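Local coordinates for periplasmic binding protein (Xylanimonas cellulosilytica, PDB 4MX8), which probably captures an iron-siderophore or similar metal chelate outside the cell membrane and hands it to an ABC transporter for import, at residues A15-W21 / T38-V44; I234-F238 / V267-V273. All coordinates share one frame; numbering follows the deposited sequence.

Contact 1. Residues A15-W21 / T38-V44; sequences ATASYTW and TTVEVPV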
loop_
_atom_site.group_PDB
_atom_site.type_symbol
_atom_site.label_atom_id
_atom_site.label_comp_id
_atom_site.label_asym_id
_atom_site.label_seq_id
_atom_site.Cartn_x
_atom_site.Cartn_y
_atom_site.Cartn_z
ATOM N N ALA A 15 2.123 30.136 7.663
ATOM C CA ALA A 15 2.646 29.852 6.322
ATOM C C ALA A 15 1.838 28.845 5.486
ATOM O O ALA A 15 0.932 28.178 5.979
ATOM C CB ALA A 15 4.115 29.398 6.418
ATOM N N THR A 16 2.181 28.756 4.205
ATOM C CA THR A 16 1.736 27.652 3.371
ATOM C C THR A 16 2.944 26.928 2.778
ATOM O O THR A 16 4.059 27.439 2.804
ATOM C CB THR A 16 0.766 28.094 2.239
ATOM O OG1 THR A 16 1.449 28.918 1.279
ATOM C CG2 THR A 16 -0.407 28.846 2.814
ATOM N N ALA A 17 2.707 25.728 2.264
ATOM C CA ALA A 17 3.725 24.926 1.611
ATOM C C ALA A 17 3.184 24.557 0.241
ATOM O O ALA A 17 2.031 24.135 0.118
ATOM C CB ALA A 17 4.009 23.675 2.410
ATOM N N SER A 18 4.009 24.724 -0.786
ATOM C CA SER A 18 3.584 24.490 -2.155
ATOM C C SER A 18 3.791 23.032 -2.534
ATOM O O SER A 18 4.884 22.490 -2.359
ATOM C CB SER A 18 4.398 25.365 -3.079
ATOM O OG SER A 18 3.557 25.954 -4.038
ATOM N N TYR A 19 2.739 22.386 -3.031
ATOM C CA TYR A 19 2.855 20.983 -3.452
ATOM C C TYR A 19 2.532 20.819 -4.938
ATOM O O TYR A 19 1.417 21.142 -5.383
ATOM C CB TYR A 19 1.971 20.055 -2.616
ATOM C CG TYR A 19 2.257 18.596 -2.907
ATOM C CD1 TYR A 19 3.435 18.002 -2.466
ATOM C CD2 TYR A 19 1.366 17.816 -3.616
ATOM C CE1 TYR A 19 3.715 16.673 -2.730
ATOM C CE2 TYR A 19 1.638 16.483 -3.883
ATOM C CZ TYR A 19 2.818 15.912 -3.440
ATOM O OH TYR A 19 3.110 14.582 -3.693
ATOM N N THR A 20 3.521 20.335 -5.699
ATOM C CA THR A 20 3.385 20.211 -7.144
ATOM C C THR A 20 3.704 18.805 -7.602
ATOM O O THR A 20 4.775 18.273 -7.316
ATOM C CB THR A 20 4.279 21.183 -7.895
ATOM O OG1 THR A 20 3.862 22.524 -7.606
ATOM C CG2 THR A 20 4.160 20.951 -9.385
ATOM N N TRP A 21 2.762 18.206 -8.323
ATOM C CA TRP A 21 2.917 16.833 -8.765
ATOM C C TRP A 21 2.276 16.608 -10.132
ATOM O O TRP A 21 1.497 17.444 -10.609
ATOM C CB TRP A 21 2.348 15.882 -7.710
ATOM C CG TRP A 21 0.855 15.724 -7.701
ATOM C CD1 TRP A 21 0.146 14.639 -8.144
ATOM C CD2 TRP A 21 -0.116 16.655 -7.199
ATOM N NE1 TRP A 21 -1.201 14.838 -7.946
ATOM C CE2 TRP A 21 -1.386 16.068 -7.371
ATOM C CE3 TRP A 21 -0.036 17.928 -6.630
ATOM C CZ2 TRP A 21 -2.562 16.714 -7.000
ATOM C CZ3 TRP A 21 -1.203 18.569 -6.256
ATOM C CH2 TRP A 21 -2.452 17.959 -6.439
ATOM N N THR A 38 0.067 19.836 -11.486
ATOM C CA THR A 38 -0.876 20.592 -10.681
ATOM C C THR A 38 -0.161 21.133 -9.434
ATOM O O THR A 38 0.706 20.466 -8.859
ATOM C CB THR A 38 -2.055 19.684 -10.285
ATOM O OG1 THR A 38 -2.872 19.432 -11.439
ATOM C CG2 THR A 38 -2.897 20.304 -9.191
ATOM N N THR A 39 -0.501 22.348 -9.025
ATOM C CA THR A 39 0.039 22.874 -7.776
ATOM C C THR A 39 -1.073 23.219 -6.794
ATOM O O THR A 39 -2.118 23.735 -7.179
ATOM C CB THR A 39 0.883 24.119 -8.008
ATOM O OG1 THR A 39 1.947 23.812 -8.918
ATOM C CG2 THR A 39 1.466 24.586 -6.708
ATOM N N VAL A 40 -0.851 22.908 -5.523
ATOM C CA VAL A 40 -1.805 23.246 -4.480
ATOM C C VAL A 40 -1.054 23.880 -3.311
ATOM O O VAL A 40 0.023 23.408 -2.936
ATOM C CB VAL A 40 -2.591 22.002 -4.025
ATOM C CG1 VAL A 40 -3.447 22.323 -2.825
ATOM C CG2 VAL A 40 -3.470 21.512 -5.157
ATOM N N GLU A 41 -1.596 24.970 -2.765
ATOM C CA GLU A 41 -0.995 25.589 -1.589
ATOM C C GLU A 41 -1.612 25.004 -0.317
ATOM O O GLU A 41 -2.764 25.294 0.016
ATOM C CB GLU A 41 -1.161 27.106 -1.615
ATOM C CG GLU A 41 -0.697 27.782 -2.911
ATOM C CD GLU A 41 0.817 27.758 -3.108
ATOM O OE1 GLU A 41 1.555 27.664 -2.095
ATOM O OE2 GLU A 41 1.262 27.843 -4.282
ATOM N N VAL A 42 -0.827 24.176 0.371
ATOM C CA VAL A 42 -1.234 23.488 1.591
ATOM C C VAL A 42 -0.889 24.333 2.799
ATOM O O VAL A 42 0.234 24.809 2.916
ATOM C CB VAL A 42 -0.411 22.215 1.768
ATOM C CG1 VAL A 42 -0.934 21.404 2.932
ATOM C CG2 VAL A 42 -0.437 21.409 0.520
ATOM N N PRO A 43 -1.837 24.500 3.725
ATOM C CA PRO A 43 -1.510 25.237 4.950
ATOM C C PRO A 43 -0.574 24.434 5.866
ATOM O O PRO A 43 -0.766 23.227 6.030
ATOM C CB PRO A 43 -2.878 25.418 5.612
ATOM C CG PRO A 43 -3.677 24.262 5.136
ATOM C CD PRO A 43 -3.237 24.044 3.708
ATOM N N VAL A 44 0.425 25.097 6.445
ATOM C CA VAL A 44 1.303 24.466 7.439
ATOM C C VAL A 44 0.648 24.426 8.823
ATOM O O VAL A 44 -0.049 25.364 9.203
ATOM C CB VAL A 44 2.629 25.208 7.550
ATOM C CG1 VAL A 44 3.504 24.548 8.577
ATOM C CG2 VAL A 44 3.323 25.247 6.206
HETATM O O HOH W 1 3.994 28.733 -0.832
#

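Contact 2. Residues I234-F238 / V267-V273; sequences ISFEF and VLDNEIV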
loop_
_atom_site.group_PDB
_atom_site.type_symbol
_atom_site.label_atom_id
_atom_site.label_comp_id
_atom_site.label_asym_id
_atom_site.label_seq_id
_atom_site.Cartn_x
_atom_site.Cartn_y
_atom_site.Cartn_z
ATOM N N ILE A 234 -3.108 -18.167 -12.443
ATOM C CA ILE A 234 -2.294 -19.366 -12.563
ATOM C C ILE A 234 -2.947 -20.533 -11.822
ATOM O O ILE A 234 -3.688 -20.331 -10.852
ATOM C CB ILE A 234 -0.856 -19.138 -12.030
ATOM C CG1 ILE A 234 -0.868 -18.813 -10.544
ATOM C CG2 ILE A 234 -0.156 -18.020 -12.790
ATOM C CD1 ILE A 234 0.522 -18.733 -9.951
ATOM N N SER A 235 -2.677 -21.751 -12.289
ATOM C CA SER A 235 -3.226 -22.952 -11.671
ATOM C C SER A 235 -2.339 -23.392 -10.516
ATOM O O SER A 235 -1.235 -22.888 -10.365
ATOM C CB SER A 235 -3.305 -24.065 -12.707
ATOM O OG SER A 235 -2.033 -24.289 -13.292
ATOM N N PHE A 236 -2.812 -24.329 -9.699
ATOM C CA PHE A 236 -1.942 -24.912 -8.684
ATOM C C PHE A 236 -0.771 -25.614 -9.358
ATOM O O PHE A 236 0.341 -25.612 -8.846
ATOM C CB PHE A 236 -2.698 -25.897 -7.798
ATOM C CG PHE A 236 -3.806 -25.271 -7.017
ATOM C CD1 PHE A 236 -3.543 -24.265 -6.104
ATOM C CD2 PHE A 236 -5.110 -25.691 -7.184
ATOM C CE1 PHE A 236 -4.575 -23.686 -5.374
ATOM C CE2 PHE A 236 -6.132 -25.119 -6.462
ATOM C CZ PHE A 236 -5.868 -24.117 -5.557
ATOM N N GLU A 237 -1.025 -26.199 -10.523
ATOM C CA GLU A 237 0.020 -26.869 -11.288
ATOM C C GLU A 237 1.178 -25.934 -11.684
ATOM O O GLU A 237 2.314 -26.380 -11.842
ATOM C CB GLU A 237 -0.577 -27.544 -12.522
ATOM C CG GLU A 237 -1.486 -28.721 -12.212
ATOM C CD GLU A 237 -2.939 -28.315 -12.057
ATOM O OE1 GLU A 237 -3.823 -29.201 -12.134
ATOM O OE2 GLU A 237 -3.198 -27.109 -11.861
ATOM N N PHE A 238 0.882 -24.647 -11.837
ATOM C CA PHE A 238 1.905 -23.637 -12.099
ATOM C C PHE A 238 2.913 -23.614 -10.958
ATOM O O PHE A 238 4.120 -23.551 -11.192
ATOM C CB PHE A 238 1.249 -22.255 -12.266
ATOM C CG PHE A 238 2.208 -21.140 -12.623
ATOM C CD1 PHE A 238 2.934 -20.473 -11.636
ATOM C CD2 PHE A 238 2.357 -20.733 -13.946
ATOM C CE1 PHE A 238 3.815 -19.440 -11.957
ATOM C CE2 PHE A 238 3.228 -19.693 -14.274
ATOM C CZ PHE A 238 3.956 -19.051 -13.272
ATOM N N VAL A 267 -7.242 -22.664 0.899
ATOM C CA VAL A 267 -7.213 -22.720 -0.559
ATOM C C VAL A 267 -5.946 -23.407 -1.062
ATOM O O VAL A 267 -5.981 -24.156 -2.034
ATOM C CB VAL A 267 -7.287 -21.309 -1.163
ATOM C CG1 VAL A 267 -6.956 -21.333 -2.642
ATOM C CG2 VAL A 267 -8.654 -20.709 -0.927
ATOM N N LEU A 268 -4.831 -23.142 -0.386
ATOM C CA LEU A 268 -3.536 -23.721 -0.742
ATOM C C LEU A 268 -3.316 -25.091 -0.094
ATOM O O LEU A 268 -2.249 -25.687 -0.220
ATOM C CB LEU A 268 -2.402 -22.768 -0.363
ATOM C CG LEU A 268 -2.375 -21.449 -1.124
ATOM C CD1 LEU A 268 -1.295 -20.530 -0.572
ATOM C CD2 LEU A 268 -2.161 -21.695 -2.609
ATOM N N ASP A 269 -4.325 -25.589 0.606
ATOM C CA ASP A 269 -4.252 -26.930 1.164
ATOM C C ASP A 269 -4.883 -27.934 0.201
ATOM O O ASP A 269 -6.026 -28.361 0.387
ATOM C CB ASP A 269 -4.937 -26.990 2.532
ATOM C CG ASP A 269 -4.533 -28.209 3.324
ATOM O OD1 ASP A 269 -3.497 -28.814 2.978
ATOM O OD2 ASP A 269 -5.242 -28.559 4.289
ATOM N N ASN A 270 -4.134 -28.285 -0.840
ATOM C CA ASN A 270 -4.580 -29.257 -1.833
ATOM C C ASN A 270 -3.456 -30.194 -2.288
ATOM O O ASN A 270 -2.296 -29.799 -2.316
ATOM C CB ASN A 270 -5.213 -28.547 -3.026
ATOM C CG ASN A 270 -4.226 -27.730 -3.804
ATOM O OD1 ASN A 270 -3.476 -28.259 -4.616
ATOM N ND2 ASN A 270 -4.225 -26.427 -3.573
ATOM N N GLU A 271 -3.805 -31.435 -2.629
ATOM C CA GLU A 271 -2.818 -32.450 -3.035
ATOM C C GLU A 271 -1.654 -31.950 -3.915
ATOM O O GLU A 271 -0.540 -32.448 -3.796
ATOM C CB GLU A 271 -3.516 -33.622 -3.727
ATOM C CG GLU A 271 -2.781 -34.142 -4.949
ATOM C CD GLU A 271 -3.509 -33.870 -6.252
ATOM O OE1 GLU A 271 -4.756 -33.761 -6.228
ATOM O OE2 GLU A 271 -2.833 -33.780 -7.303
ATOM N N ILE A 272 -1.920 -30.971 -4.781
ATOM C CA ILE A 272 -0.915 -30.432 -5.693
ATOM C C ILE A 272 0.073 -29.509 -4.979
ATOM O O ILE A 272 1.278 -29.742 -4.998
ATOM C CB ILE A 272 -1.570 -29.626 -6.828
ATOM C CG1 ILE A 272 -2.611 -30.467 -7.567
ATOM C CG2 ILE A 272 -0.524 -29.085 -7.786
ATOM C CD1 ILE A 272 -3.220 -29.762 -8.752
ATOM N N VAL A 273 -0.440 -28.451 -4.361
ATOM C CA VAL A 273 0.398 -27.532 -3.608
ATOM C C VAL A 273 1.171 -28.235 -2.494
ATOM O O VAL A 273 2.302 -27.877 -2.217
ATOM C CB VAL A 273 -0.408 -26.316 -3.058
ATOM C CG1 VAL A 273 0.400 -25.541 -2.028
ATOM C CG2 VAL A 273 -0.824 -25.385 -4.191
#

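Contact 1. Residues A15-W21 / T38-V44
Trp-21 and Thr-38 face each other as a hydrogen-bonded pair of two antiparallel strands, and the indole shows how a large side chain can lean back over its partner strand. At CB the chain turns so that CG sits between the backbone N and the carbonyl carbon (chi1 79°), which swings the ring system toward 38-44. From there the benzene half of the indole runs over Thr-38, whose CB stands above one face, displaced toward the rim, in a CH-pi contact 4.3 Å from the six-membered ring's centroid. Its CE3 comes to 3.5 Å from Thr-38 O, a contact and not a hydrogen bond. Farther out, CH2 meets the Thr-38 methyl CG2 at 3.6 Å, and CZ3, at the ring edge, touches Val-40 CG2 nearly in plane. On the pyrrole side NE1 is hydrogen-bonded to Asp-130, while Trp-119 meets the indole edge-to-face.

Beneath these side chains, hydrogen-bonded pairs Ala-17/Val-42, Tyr-19/Val-40 and Trp-21/Thr-38 each exchange two backbone bonds. The side chains of these pairs share one face, which packs on helices 119-123 and 137-152 and strand 128-130.

The other face is polar. Thr-20 OG1 and Thr-39 OG1 are hydrogen-bonded at 2.7 Å. Next along, Glu-41 bends at chi2 (-70°) and brings its carboxylate back across the strands, where Ser-18 OG donates to OE2 at 3.0 Å from above the carboxylate plane. A water donates to Glu-41 OE1 and has a weak link to Thr-16 OG1. Thus a single short ribbon turns an aromatic and aliphatic side to the protein and hydroxyls and a carboxylate to solvent, the two-faced pattern of an amphipathic beta hairpin, here formed by strands 16-24 and 35-43 near the N-terminus.

Contact 2. Residues I234-F238 / V267-V273
An amide nitrogen sits directly over the centre of a phenyl ring: Asn-270 ND2 lies 3.2 Å above the plane of Phe-236, the amide and ring planes being turned 46° apart. The asparagine heads an Asx motif in the loop after helix 264-267, and the phenylalanine directly follows Ser-235, the N-cap of helix 236-242.

The amide's orientation is fixed by its own loop. ND2 donates to Val-267 O in the carbonyl plane, on a lone pair, while OD1 accepts from Val-273 N at 3.1 Å with an almost straight N-H (171°) and, weakly, from Ile-272 N. With both ends of the amide engaged, its nitrogen is kept on the aromatic face.

Aliphatic groups also border the ring. Leu-268 CD2 reaches its edge at CE1, 4.2 Å away, whereas Val-273 CG2 approaches CD1 obliquely at 3.5 Å. Val-267 CG1 touches CZ, and Leu-193 of strand 192-195 packs on both Phe-236 and Leu-268, tying helix and loop to the neighbouring sheet. An alanine in place of Phe-236 would probably take the aromatic cover from the Asn-270 amide and open a gap beside Leu-268 CD2 and Val-273 CG2.

Closer to the helix backbone, Ile-272 supplies two branches. Its CG2 lies against Phe-236 CB at 3.9 Å. The CG1 branch is extended, CD1 being anti to CA (chi2 -176°), and ends beside the carboxylate of Glu-237, with CD1 3.5 Å from OE1.

The two contacts lie toward opposite ends of the molecule, their centres about 50 Å apart and their nearest atoms about 33 Å. Both strands of contact 1 come first in the sequence, well ahead of either segment of contact 2, and the contacts share no strand or helix. Contact 1 is a separate two-stranded sheet laid on helices 119-123 and 137-152; contact 2 lies beside the four-stranded mixed sheet, against strand 192-195, one of its two outer strands, and the adjoining strand 183-189. The separation suits the elongated, two-lobed architecture of this solute-binding family, in which the ligand is generally held between the lobes. The two do not touch, so each is packing local to its own end of the molecule.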